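Local coordinates for protein WZI (Escherichia coli, PDB 2YNK) that serves as an outer-membrane beta-barrel lectin that binds carbohydrate and takes part in group 1 capsule assembly, at residues S76-G81 with D440-G445; T89-N94 with N114-E119; A230-Q235 with G267-G272. All blocks are in the same frame, centred on the assembly; numbering follows the deposited sequence.

Contact 1: residues S76-G81 with D440-G445; sequences STDQPG and DSDDVG. With D12 (dodecane), chain H; D12 (dodecane), chain G.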
ATOM      1  N   SER A  76      -2.190  18.420 -11.151  1.00 56.52           N
ATOM      2  CA  SER A  76      -3.611  18.405 -10.796  1.00 55.71           C
ATOM      3  C   SER A  76      -4.196  19.780 -10.504  1.00 55.38           C
ATOM      4  O   SER A  76      -3.481  20.756 -10.289  1.00 55.63           O
ATOM      5  CB  SER A  76      -3.836  17.503  -9.586  1.00 55.29           C
ATOM      6  OG  SER A  76      -3.071  17.950  -8.484  1.00 56.21           O
ATOM      7  N   THR A  77      -5.519  19.835 -10.502  1.00 53.99           N
ATOM      8  CA  THR A  77      -6.228  21.048 -10.193  1.00 54.10           C
ATOM      9  C   THR A  77      -6.263  21.244  -8.683  1.00 56.07           C
ATOM     10  O   THR A  77      -6.221  22.371  -8.201  1.00 57.05           O
ATOM     11  CB  THR A  77      -7.660  21.016 -10.754  1.00 53.16           C
ATOM     12  OG1 THR A  77      -8.379  19.924 -10.182  1.00 52.97           O
ATOM     13  CG2 THR A  77      -7.645  20.866 -12.257  1.00 52.02           C
ATOM     14  N   ASP A  78      -6.331  20.143  -7.940  1.00 57.56           N
ATOM     15  CA  ASP A  78      -6.441  20.193  -6.483  1.00 59.70           C
ATOM     16  C   ASP A  78      -6.294  18.788  -5.913  1.00 60.43           C
ATOM     17  O   ASP A  78      -6.219  17.802  -6.649  1.00 62.08           O
ATOM     18  CB  ASP A  78      -7.820  20.758  -6.077  1.00 62.31           C
ATOM     19  CG  ASP A  78      -7.841  21.393  -4.676  1.00 63.16           C
ATOM     20  OD1 ASP A  78      -6.861  21.279  -3.904  1.00 64.16           O
ATOM     21  OD2 ASP A  78      -8.873  22.020  -4.348  1.00 66.14           O
ATOM     22  N   GLN A  79      -6.258  18.709  -4.592  1.00 60.52           N
ATOM     23  CA  GLN A  79      -6.275  17.448  -3.869  1.00 58.18           C
ATOM     24  C   GLN A  79      -7.652  16.794  -4.022  1.00 56.71           C
ATOM     25  O   GLN A  79      -8.672  17.476  -3.924  1.00 54.51           O
ATOM     26  CB  GLN A  79      -5.991  17.742  -2.396  1.00 58.66           C
ATOM     27  CG  GLN A  79      -5.685  16.551  -1.520  1.00 58.89           C
ATOM     28  CD  GLN A  79      -5.231  16.981  -0.132  1.00 61.28           C
ATOM     29  OE1 GLN A  79      -5.342  18.154   0.236  1.00 59.58           O
ATOM     30  NE2 GLN A  79      -4.699  16.030   0.642  1.00 63.63           N
ATOM     31  N   PRO A  80      -7.691  15.475  -4.287  1.00 55.23           N
ATOM     32  CA  PRO A  80      -8.975  14.782  -4.234  1.00 54.91           C
ATOM     33  C   PRO A  80      -9.677  14.974  -2.888  1.00 55.30           C
ATOM     34  O   PRO A  80      -9.026  15.157  -1.865  1.00 56.69           O
ATOM     35  CB  PRO A  80      -8.594  13.315  -4.436  1.00 53.83           C
ATOM     36  CG  PRO A  80      -7.330  13.352  -5.207  1.00 53.43           C
ATOM     37  CD  PRO A  80      -6.611  14.599  -4.777  1.00 54.71           C
ATOM     38  N   GLY A  81     -11.000  14.941  -2.905  1.00 56.14           N
ATOM     39  CA  GLY A  81     -11.791  15.136  -1.706  1.00 56.03           C
ATOM     40  C   GLY A  81     -11.860  13.866  -0.893  1.00 56.71           C
ATOM     41  O   GLY A  81     -11.809  13.916   0.330  1.00 59.60           O
ATOM     42  N   ASP A 440     -11.632  21.154   2.277  1.00 69.50           N
ATOM     43  CA  ASP A 440     -10.655  22.184   1.917  1.00 70.48           C
ATOM     44  C   ASP A 440     -10.142  21.989   0.477  1.00 67.60           C
ATOM     45  O   ASP A 440      -9.038  22.425   0.124  1.00 68.58           O
ATOM     46  CB  ASP A 440      -9.488  22.179   2.914  1.00 73.37           C
ATOM     47  CG  ASP A 440      -9.894  22.661   4.300  1.00 80.17           C
ATOM     48  OD1 ASP A 440     -10.787  23.537   4.407  1.00 86.48           O
ATOM     49  OD2 ASP A 440      -9.307  22.171   5.292  1.00 82.19           O
ATOM     50  N   SER A 441     -10.955  21.353  -0.358  1.00 63.81           N
ATOM     51  CA  SER A 441     -10.582  21.124  -1.741  1.00 63.82           C
ATOM     52  C   SER A 441     -11.797  21.231  -2.654  1.00 63.65           C
ATOM     53  O   SER A 441     -12.920  20.953  -2.236  1.00 64.93           O
ATOM     54  CB  SER A 441      -9.925  19.748  -1.884  1.00 64.04           C
ATOM     55  OG  SER A 441     -10.749  18.719  -1.360  1.00 65.05           O
ATOM     56  N   ASP A 442     -11.562  21.629  -3.902  1.00 62.65           N
ATOM     57  CA  ASP A 442     -12.646  21.859  -4.862  1.00 63.32           C
ATOM     58  C   ASP A 442     -13.519  20.621  -5.026  1.00 62.92           C
ATOM     59  O   ASP A 442     -13.000  19.510  -5.123  1.00 64.71           O
ATOM     60  CB  ASP A 442     -12.078  22.247  -6.221  1.00 63.10           C
ATOM     61  CG  ASP A 442     -11.202  23.468  -6.154  1.00 66.50           C
ATOM     62  OD1 ASP A 442     -11.500  24.383  -5.344  1.00 69.06           O
ATOM     63  OD2 ASP A 442     -10.203  23.504  -6.905  1.00 67.99           O
ATOM     64  N   ASP A 443     -14.837  20.807  -5.071  1.00 62.52           N
ATOM     65  CA  ASP A 443     -15.738  19.663  -5.237  1.00 64.28           C
ATOM     66  C   ASP A 443     -15.478  18.855  -6.535  1.00 62.05           C
ATOM     67  O   ASP A 443     -15.672  17.645  -6.547  1.00 60.31           O
ATOM     68  CB  ASP A 443     -17.215  20.068  -5.089  1.00 68.03           C
ATOM     69  CG  ASP A 443     -17.622  21.203  -6.007  1.00 73.14           C
ATOM     70  OD1 ASP A 443     -16.852  21.555  -6.931  1.00 74.84           O
ATOM     71  OD2 ASP A 443     -18.731  21.747  -5.800  1.00 79.29           O
ATOM     72  N   VAL A 444     -15.022  19.518  -7.601  1.00 60.90           N
ATOM     73  CA  VAL A 444     -14.601  18.841  -8.830  1.00 59.26           C
ATOM     74  C   VAL A 444     -13.135  19.093  -9.089  1.00 57.75           C
ATOM     75  O   VAL A 444     -12.622  20.167  -8.791  1.00 60.00           O
ATOM     76  CB  VAL A 444     -15.347  19.346 -10.077  1.00 61.97           C
ATOM     77  CG1 VAL A 444     -15.195  18.353 -11.226  1.00 59.93           C
ATOM     78  CG2 VAL A 444     -16.811  19.577  -9.759  1.00 65.59           C
ATOM     79  N   GLY A 445     -12.472  18.103  -9.672  1.00 56.27           N
ATOM     80  CA  GLY A 445     -11.073  18.226 -10.040  1.00 54.37           C
ATOM     81  C   GLY A 445     -10.609  17.108 -10.959  1.00 55.04           C
ATOM     82  O   GLY A 445     -11.306  16.108 -11.161  1.00 56.84           O
TER
HETATM   83  C1  D12 H1007      -9.952  14.902 -17.736  1.00 45.06           C
HETATM   84  C2  D12 H1007      -8.519  14.874 -17.210  1.00 47.77           C
HETATM   85  C3  D12 H1007      -7.799  16.227 -17.312  1.00 47.41           C
HETATM   86  C4  D12 H1007      -6.565  16.291 -16.405  1.00 49.13           C
HETATM   87  C5  D12 H1007      -5.841  17.643 -16.501  1.00 49.95           C
HETATM   88  C6  D12 H1007      -5.562  18.306 -15.144  1.00 49.83           C
HETATM   89  C7  D12 H1007      -4.430  19.324 -15.262  1.00 50.50           C
HETATM   90  C8  D12 H1007      -4.564  20.479 -14.272  1.00 52.45           C
HETATM   91  C9  D12 H1007      -3.204  21.089 -13.908  1.00 52.90           C
HETATM   92  C10 D12 H1007      -3.313  22.566 -13.525  1.00 53.12           C
HETATM   93  C11 D12 H1007      -2.010  23.129 -12.956  1.00 52.02           C
HETATM   94  C12 D12 H1007      -1.709  24.478 -13.570  1.00 50.93           C
HETATM   95  C1  D12 G1006     -12.219  19.602 -18.757  1.00 53.52           C
HETATM   96  C2  D12 G1006     -11.496  19.386 -17.438  1.00 55.02           C
HETATM   97  C3  D12 G1006     -12.474  19.324 -16.262  1.00 55.95           C
HETATM   98  C4  D12 G1006     -11.777  19.289 -14.899  1.00 58.11           C
HETATM   99  C5  D12 G1006     -11.174  20.628 -14.459  1.00 59.07           C
HETATM  100  C6  D12 G1006     -11.801  21.163 -13.170  1.00 61.75           C
HETATM  101  C7  D12 G1006     -10.981  22.294 -12.543  1.00 64.95           C
HETATM  102  C8  D12 G1006     -11.783  23.558 -12.212  1.00 66.45           C
HETATM  103  C9  D12 G1006     -12.493  23.530 -10.852  1.00 68.21           C
HETATM  104  C10 D12 G1006     -13.062  24.920 -10.528  1.00 72.35           C
HETATM  105  C11 D12 G1006     -13.553  25.080  -9.088  1.00 72.15           C
HETATM  106  C12 D12 G1006     -12.935  26.307  -8.450  1.00 71.07           C
HETATM  107  O   HOH W   1     -10.471  18.508  -5.718  1.00 37.97           O

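Contact 2: residues T89-N94 with N114-E119; sequences TQPADN and NVEGGE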
ATOM      1  N   THR A  89      -1.951   7.946  -3.301  1.00 49.17           N
ATOM      2  CA  THR A  89      -1.846   9.212  -2.547  1.00 50.33           C
ATOM      3  C   THR A  89      -0.614   9.997  -3.007  1.00 49.06           C
ATOM      4  O   THR A  89       0.513   9.642  -2.673  1.00 49.82           O
ATOM      5  CB  THR A  89      -1.749   9.009  -0.998  1.00 52.02           C
ATOM      6  OG1 THR A  89      -2.927   8.359  -0.486  1.00 53.12           O
ATOM      7  CG2 THR A  89      -1.594  10.354  -0.282  1.00 51.74           C
ATOM      8  N   GLN A  90      -0.830  11.064  -3.772  1.00 49.00           N
ATOM      9  CA  GLN A  90       0.254  11.977  -4.142  1.00 48.39           C
ATOM     10  C   GLN A  90       0.479  13.052  -3.058  1.00 48.02           C
ATOM     11  O   GLN A  90      -0.482  13.577  -2.490  1.00 47.49           O
ATOM     12  CB  GLN A  90      -0.058  12.631  -5.478  1.00 49.34           C
ATOM     13  CG  GLN A  90       0.071  11.677  -6.659  1.00 49.44           C
ATOM     14  CD  GLN A  90       1.489  11.559  -7.209  1.00 50.71           C
ATOM     15  OE1 GLN A  90       2.413  12.285  -6.808  1.00 50.92           O
ATOM     16  NE2 GLN A  90       1.663  10.641  -8.155  1.00 52.12           N
ATOM     17  N   PRO A  91       1.751  13.372  -2.761  1.00 47.45           N
ATOM     18  CA  PRO A  91       2.075  14.288  -1.671  1.00 48.86           C
ATOM     19  C   PRO A  91       2.019  15.775  -2.041  1.00 50.38           C
ATOM     20  O   PRO A  91       2.177  16.633  -1.173  1.00 52.51           O
ATOM     21  CB  PRO A  91       3.510  13.890  -1.333  1.00 47.25           C
ATOM     22  CG  PRO A  91       4.085  13.543  -2.656  1.00 45.58           C
ATOM     23  CD  PRO A  91       2.977  12.844  -3.386  1.00 45.91           C
ATOM     24  N   ALA A  92       1.829  16.075  -3.318  1.00 53.31           N
ATOM     25  CA  ALA A  92       1.761  17.458  -3.767  1.00 55.29           C
ATOM     26  C   ALA A  92       0.931  17.555  -5.034  1.00 55.50           C
ATOM     27  O   ALA A  92       0.781  16.563  -5.758  1.00 57.09           O
ATOM     28  CB  ALA A  92       3.157  17.993  -4.006  1.00 57.64           C
ATOM     29  N   ASP A  93       0.400  18.748  -5.292  1.00 54.84           N
ATOM     30  CA  ASP A  93      -0.445  18.989  -6.462  1.00 56.41           C
ATOM     31  C   ASP A  93       0.298  18.807  -7.784  1.00 56.27           C
ATOM     32  O   ASP A  93      -0.305  18.445  -8.801  1.00 56.97           O
ATOM     33  CB  ASP A  93      -1.038  20.396  -6.416  1.00 58.42           C
ATOM     34  CG  ASP A  93      -2.067  20.566  -5.307  1.00 61.37           C
ATOM     35  OD1 ASP A  93      -2.736  19.567  -4.946  1.00 59.57           O
ATOM     36  OD2 ASP A  93      -2.208  21.711  -4.806  1.00 62.48           O
ATOM     37  N   ASN A  94       1.598  19.078  -7.769  1.00 54.30           N
ATOM     38  CA  ASN A  94       2.427  18.963  -8.955  1.00 53.73           C
ATOM     39  C   ASN A  94       3.754  18.355  -8.562  1.00 53.19           C
ATOM     40  O   ASN A  94       4.367  18.772  -7.589  1.00 51.86           O
ATOM     41  CB  ASN A  94       2.664  20.329  -9.600  1.00 54.88           C
ATOM     42  CG  ASN A  94       1.376  21.066  -9.906  1.00 54.86           C
ATOM     43  OD1 ASN A  94       0.482  20.552 -10.569  1.00 54.15           O
ATOM     44  ND2 ASN A  94       1.282  22.287  -9.422  1.00 58.94           N
ATOM     45  N   ASN A 114      12.858  13.902  -6.418  1.00 52.82           N
ATOM     46  CA  ASN A 114      11.571  14.545  -6.685  1.00 51.38           C
ATOM     47  C   ASN A 114      11.620  16.053  -6.393  1.00 52.91           C
ATOM     48  O   ASN A 114      12.225  16.488  -5.406  1.00 51.45           O
ATOM     49  CB  ASN A 114      10.468  13.939  -5.816  1.00 50.37           C
ATOM     50  CG  ASN A 114      10.434  12.435  -5.861  1.00 49.03           C
ATOM     51  OD1 ASN A 114      10.187  11.837  -6.907  1.00 49.46           O
ATOM     52  ND2 ASN A 114      10.650  11.812  -4.708  1.00 47.81           N
ATOM     53  N   VAL A 115      10.962  16.833  -7.249  1.00 53.23           N
ATOM     54  CA  VAL A 115      10.714  18.240  -7.011  1.00 52.82           C
ATOM     55  C   VAL A 115       9.207  18.460  -7.061  1.00 54.26           C
ATOM     56  O   VAL A 115       8.508  17.827  -7.856  1.00 51.48           O
ATOM     57  CB  VAL A 115      11.393  19.128  -8.054  1.00 53.78           C
ATOM     58  CG1 VAL A 115      10.705  18.982  -9.395  1.00 53.74           C
ATOM     59  CG2 VAL A 115      11.364  20.580  -7.604  1.00 55.75           C
ATOM     60  N   GLU A 116       8.716  19.374  -6.221  1.00 56.46           N
ATOM     61  CA  GLU A 116       7.279  19.513  -5.978  1.00 55.75           C
ATOM     62  C   GLU A 116       6.734  20.941  -6.034  1.00 55.18           C
ATOM     63  O   GLU A 116       7.455  21.907  -5.809  1.00 56.50           O
ATOM     64  CB  GLU A 116       6.944  18.906  -4.620  1.00 56.41           C
ATOM     65  CG  GLU A 116       6.792  17.400  -4.672  1.00 57.03           C
ATOM     66  CD  GLU A 116       6.900  16.752  -3.306  1.00 57.92           C
ATOM     67  OE1 GLU A 116       6.835  17.499  -2.281  1.00 56.62           O
ATOM     68  OE2 GLU A 116       7.050  15.496  -3.272  1.00 53.43           O
ATOM     69  N   GLY A 117       5.438  21.039  -6.315  1.00 52.86           N
ATOM     70  CA  GLY A 117       4.742  22.295  -6.418  1.00 53.57           C
ATOM     71  C   GLY A 117       3.368  22.175  -5.795  1.00 54.32           C
ATOM     72  O   GLY A 117       2.613  21.273  -6.132  1.00 52.39           O
ATOM     73  N   GLY A 118       3.038  23.098  -4.891  1.00 56.90           N
ATOM     74  CA  GLY A 118       1.742  23.101  -4.230  1.00 58.14           C
ATOM     75  C   GLY A 118       1.655  21.936  -3.276  1.00 60.28           C
ATOM     76  O   GLY A 118       0.880  21.007  -3.495  1.00 60.95           O
ATOM     77  N   GLU A 119       2.473  21.987  -2.225  1.00 64.49           N
ATOM     78  CA  GLU A 119       2.542  20.922  -1.218  1.00 65.58           C
ATOM     79  C   GLU A 119       1.180  20.598  -0.612  1.00 64.05           C
ATOM     80  O   GLU A 119       0.438  21.499  -0.207  1.00 63.83           O
ATOM     81  CB  GLU A 119       3.479  21.317  -0.070  1.00 69.40           C
ATOM     82  CG  GLU A 119       4.965  21.267  -0.393  1.00 73.20           C
ATOM     83  CD  GLU A 119       5.827  21.570   0.827  1.00 76.73           C
ATOM     84  OE1 GLU A 119       5.368  22.321   1.727  1.00 75.92           O
ATOM     85  OE2 GLU A 119       6.967  21.056   0.884  1.00 78.56           O
TER

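Contact 3: residues A230-Q235 with G267-G272; sequences ASRIMQ and GNQLAG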
ATOM      1  N   ALA A 230      -0.263 -11.542  10.381  1.00 52.29           N
ATOM      2  CA  ALA A 230      -0.113 -10.920  11.680  1.00 51.83           C
ATOM      3  C   ALA A 230       0.888  -9.773  11.522  1.00 50.81           C
ATOM      4  O   ALA A 230       1.851  -9.882  10.755  1.00 49.78           O
ATOM      5  CB  ALA A 230       0.384 -11.937  12.694  1.00 50.72           C
ATOM      6  N   SER A 231       0.656  -8.669  12.219  1.00 49.15           N
ATOM      7  CA  SER A 231       1.602  -7.562  12.176  1.00 49.57           C
ATOM      8  C   SER A 231       1.556  -6.697  13.428  1.00 51.50           C
ATOM      9  O   SER A 231       0.501  -6.523  14.067  1.00 50.83           O
ATOM     10  CB  SER A 231       1.402  -6.711  10.918  1.00 49.49           C
ATOM     11  OG  SER A 231       0.037  -6.549  10.585  1.00 50.86           O
ATOM     12  N   ARG A 232       2.726  -6.160  13.764  1.00 74.57           N
ATOM     13  CA  ARG A 232       2.902  -5.353  14.950  1.00 73.14           C
ATOM     14  C   ARG A 232       3.799  -4.146  14.637  1.00 66.97           C
ATOM     15  O   ARG A 232       4.758  -4.245  13.877  1.00 64.00           O
ATOM     16  CB  ARG A 232       3.495  -6.227  16.052  1.00 77.84           C
ATOM     17  CG  ARG A 232       3.566  -5.592  17.430  1.00 80.19           C
ATOM     18  CD  ARG A 232       3.967  -6.635  18.465  1.00 86.17           C
ATOM     19  NE  ARG A 232       4.717  -6.066  19.589  1.00 88.02           N
ATOM     20  CZ  ARG A 232       4.179  -5.436  20.636  1.00 90.00           C
ATOM     21  NH1 ARG A 232       2.861  -5.255  20.733  1.00 92.59           N
ATOM     22  NH2 ARG A 232       4.970  -4.978  21.597  1.00 89.32           N
ATOM     23  N   ILE A 233       3.455  -3.004  15.220  1.00 65.28           N
ATOM     24  CA  ILE A 233       4.217  -1.762  15.076  1.00 62.63           C
ATOM     25  C   ILE A 233       4.376  -1.125  16.444  1.00 62.58           C
ATOM     26  O   ILE A 233       3.413  -1.072  17.211  1.00 62.79           O
ATOM     27  CB  ILE A 233       3.466  -0.764  14.169  1.00 61.49           C
ATOM     28  CG1 ILE A 233       3.891  -0.921  12.714  1.00 61.76           C
ATOM     29  CG2 ILE A 233       3.726   0.670  14.594  1.00 60.91           C
ATOM     30  CD1 ILE A 233       5.290  -0.424  12.431  1.00 60.22           C
HETATM   31  N   MSE A 234       5.570  -0.641  16.763  1.00 63.04           N
HETATM   32  CA  MSE A 234       5.716   0.187  17.959  1.00 65.08           C
HETATM   33  C   MSE A 234       6.335   1.522  17.631  1.00 60.49           C
HETATM   34  O   MSE A 234       7.310   1.619  16.889  1.00 59.05           O
HETATM   35  CB  MSE A 234       6.451  -0.512  19.100  1.00 72.28           C
HETATM   36  CG  MSE A 234       7.793  -1.084  18.698  1.00 79.84           C
HETATM   37 SE   MSE A 234       8.786  -1.570  20.329  1.00 98.08          SE
HETATM   38  CE  MSE A 234       9.704  -3.119  19.506  1.00 91.92           C
ATOM     39  N   GLN A 235       5.738   2.570  18.187  1.00 57.65           N
ATOM     40  CA  GLN A 235       6.258   3.928  18.084  1.00 54.76           C
ATOM     41  C   GLN A 235       7.144   4.144  19.306  1.00 52.15           C
ATOM     42  O   GLN A 235       6.666   4.090  20.432  1.00 53.29           O
ATOM     43  CB  GLN A 235       5.094   4.913  18.056  1.00 54.66           C
ATOM     44  CG  GLN A 235       5.394   6.260  17.433  1.00 54.84           C
ATOM     45  CD  GLN A 235       4.137   7.074  17.172  1.00 56.19           C
ATOM     46  OE1 GLN A 235       4.183   8.112  16.501  1.00 58.16           O
ATOM     47  NE2 GLN A 235       3.006   6.610  17.699  1.00 56.43           N
ATOM     48  N   GLY A 267       6.928   2.769  24.700  1.00 57.21           N
ATOM     49  CA  GLY A 267       6.431   3.224  23.400  1.00 56.39           C
ATOM     50  C   GLY A 267       4.912   3.192  23.210  1.00 56.06           C
ATOM     51  O   GLY A 267       4.168   3.051  24.175  1.00 57.24           O
ATOM     52  N   ASN A 268       4.468   3.362  21.958  1.00 54.69           N
ATOM     53  CA  ASN A 268       3.065   3.174  21.543  1.00 53.17           C
ATOM     54  C   ASN A 268       2.958   2.036  20.520  1.00 53.76           C
ATOM     55  O   ASN A 268       3.666   2.044  19.523  1.00 52.62           O
ATOM     56  CB  ASN A 268       2.513   4.459  20.923  1.00 49.49           C
ATOM     57  CG  ASN A 268       1.102   4.303  20.360  1.00 47.86           C
ATOM     58  OD1 ASN A 268       0.747   4.988  19.410  1.00 48.32           O
ATOM     59  ND2 ASN A 268       0.293   3.430  20.947  1.00 47.79           N
ATOM     60  N   GLN A 269       2.051   1.089  20.764  1.00 57.05           N
ATOM     61  CA  GLN A 269       1.930  -0.118  19.960  1.00 58.69           C
ATOM     62  C   GLN A 269       0.667  -0.118  19.102  1.00 57.14           C
ATOM     63  O   GLN A 269      -0.361   0.470  19.472  1.00 55.82           O
ATOM     64  CB  GLN A 269       1.927  -1.365  20.863  1.00 65.99           C
ATOM     65  CG  GLN A 269       3.304  -1.844  21.327  1.00 71.55           C
ATOM     66  CD  GLN A 269       3.969  -0.897  22.315  1.00 77.37           C
ATOM     67  OE1 GLN A 269       5.036  -0.320  22.035  1.00 82.04           O
ATOM     68  NE2 GLN A 269       3.339  -0.721  23.479  1.00 79.95           N
ATOM     69  N   LEU A 270       0.779  -0.774  17.946  1.00 54.22           N
ATOM     70  CA  LEU A 270      -0.370  -1.201  17.150  1.00 52.47           C
ATOM     71  C   LEU A 270      -0.128  -2.641  16.699  1.00 52.46           C
ATOM     72  O   LEU A 270       0.995  -3.016  16.380  1.00 51.85           O
ATOM     73  CB  LEU A 270      -0.591  -0.288  15.942  1.00 50.86           C
ATOM     74  CG  LEU A 270      -1.324   1.025  16.235  1.00 50.52           C
ATOM     75  CD1 LEU A 270      -0.336   2.107  16.636  1.00 49.92           C
ATOM     76  CD2 LEU A 270      -2.145   1.469  15.041  1.00 48.45           C
ATOM     77  N   ALA A 271      -1.179  -3.452  16.680  1.00 53.59           N
ATOM     78  CA  ALA A 271      -1.025  -4.879  16.388  1.00 54.24           C
ATOM     79  C   ALA A 271      -2.354  -5.512  15.988  1.00 53.97           C
ATOM     80  O   ALA A 271      -3.400  -5.178  16.535  1.00 54.37           O
ATOM     81  CB  ALA A 271      -0.423  -5.602  17.585  1.00 54.27           C
ATOM     82  N   GLY A 272      -2.301  -6.416  15.017  1.00 53.45           N
ATOM     83  CA  GLY A 272      -3.496  -7.104  14.573  1.00 54.57           C
ATOM     84  C   GLY A 272      -3.273  -8.164  13.513  1.00 54.39           C
ATOM     85  O   GLY A 272      -2.141  -8.493  13.173  1.00 54.70           O
TER

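Contact 1: residues S76-G81 with D440-G445
Asp-78 reaches across from residues 76-81 to the loop that leads into strand 444-454 and meets Ser-441 and Asp-442 with successive atoms of its side chain. CG stands anti to the backbone N (chi1 -156°), which carries the carboxylate over toward the other loop. CB comes first, 3.7 Å from OD2 of Asp-442, and CG then rests against the CB of Ser-441. At the tip the two oxygens divide their work. OD1 turns back to its own chain, where the backbone N of Gln-79 donates to it from above the carboxylate plane. OD2 accepts the backbone N-H of Asp-442 at 2.8 Å in a nearly straight bond (168°), the donor lying on the anti side and well out of the plane. The same OD2 has OD2 of Asp-442 3.2 Å away, an acceptor like itself; the two side chains cross at about a right angle, with carboxylate planes 65° apart.

A water adds a second link by donating to the carbonyl oxygens of both Gln-79 and Asp-442. Thr-77 splits in two: OG1 lies 3.2 Å from CA of Gly-445 and is hydrogen-bonded to the N of Ala-446, whereas CG2 lies 3.6 Å from C7 of one dodecane and 3.7 Å from C8 of another. The contact thus joins the end of strand 69-76 to the start of strand 444-454, the first and last strands of the closed barrel, where a polar loop junction lies beside bound alkane chains. Two carboxylates this near would be expected to repel, and the backbone N-H groups held by Asp-78 probably offset part of that cost; the pairing may also favour a proton on one of them.

Contact 2: residues T89-N94 with N114-E119
Asp-93 and Gly-118 meet through the backbone, the N-H of Asp-93 pointing almost straight at O of Gly-118 (2.9 Å, 177°). One residue further on, Asn-94 and Gly-117 form a hydrogen-bonded antiparallel pair and satisfy each other twice. N of Asn-94 donates to O of Gly-117 at 2.9 Å, in the carbonyl plane, though the bond is bent at the hydrogen (134°), and N of Gly-117 returns a bond of 2.8 Å to O of Asn-94. That last oxygen also takes a CA-H contact from Glu-116. Ala-92 and Glu-119 follow as a non-hydrogen-bonded pair, and Pro-91 carries the backbone bonding on to Arg-120 and Ile-121.

The carboxylate of Asp-93 has its OD2 3.4 Å from O of Gly-118, both of them acceptors, and finds its partner in Arg-120, which forms a salt bridge with OD1. Glu-116 is held at both oxygens: OE1 by a salt bridge with Arg-167, OE2 by a weak hydrogen bond from Asn-128. Its CG, beside the backbone N and anti to the carbonyl carbon, lies 3.7 Å from CB of Ala-92, and the chain runs on extended from there. The side chain crosses that of Pro-91 at about a right angle, and its OE2 comes within 3.6 Å of the ring carbon CG of Pro-91. The carbon stem thus packs on Ala-92, while the charge is answered by Arg-167. Gly-118 has a positive phi (70°), a backbone shape that glycine adopts readily, and lies where residues 117-118 turn a corner, as residues 93-94 also do.

Strands 95-104 and 107-116 are antiparallel neighbours joined by a very short connection; their pairing continues here into bent extensions, at the open end of a beta-hairpin of the outer-membrane barrel, away from its tight turn.

Contact 3: residues A230-Q235 with G267-G272
The N-H of Ile-233 donates to O of Leu-270 at 2.7 Å, nearly straight (165°) and in the carbonyl plane. O of Ile-233 accepts from N of Leu-270 in return, so the pair is closed by two bonds, and the CA of Arg-232 adds a CH contact to the same Leu-270 oxygen. Reciprocal bonds likewise join Ser-231 to Gly-272 and Gln-235 to Asn-268, although the distance modelled for the Gln-235 donor is doubtfully short.

Between these hydrogen-bonded pairs stand Arg-232 with Ala-271 and Met-234, modelled as selenomethionine, with Gln-269. Such alternation is the ladder of a regular antiparallel sheet; here strands 226-236 and 268-278 are neighbours in the closed barrel, and the axes of the short strand segments 230-235 and 268-272 approach to 4.5 Å, their N-to-C directions 166° apart.

On the face of Arg-232 the side chains of Arg-232 and Gln-269 lie side by side and point the same way, guanidinium and amide planes 36° apart. NH1 comes to 3.5 Å from CG of Gln-269, yet its charge is met by a salt bridge with Glu-298. Gln-269 bends at chi2, and its OE1 lies 3.3 Å from CB of Met-234. On the other face CB of Ile-233 is 4.5 Å from CB of Leu-270, and Trp-152 packs on Ile-233. Further along, the amides of Gln-235 and Asn-268 bring NE2 and OD1 to 3.3 Å.

Contacts 1 and 2 form one neighbourhood, their centres 14 Å apart. They meet where OG of Ser-76 probably hydrogen-bonds to O of Asp-93 (2.8 Å), and OD1 of Asp-93 lies 3.6 Å from N of Gln-79. Both adjoin bound alkanes, through Ser-76, Thr-77, Asp-442 and Val-444 in contact 1 and Asn-94 and Glu-116 in contact 2. Along the chain, contact 2 is nested within the long loop that contact 1 closes. Contact 3 is nested there too but lies in another part of the same barrel, its centre about 33 Å from that of contact 1, with nearest atoms about 17 Å from contact 2; a hexane touches its Ala-230 and Ser-231.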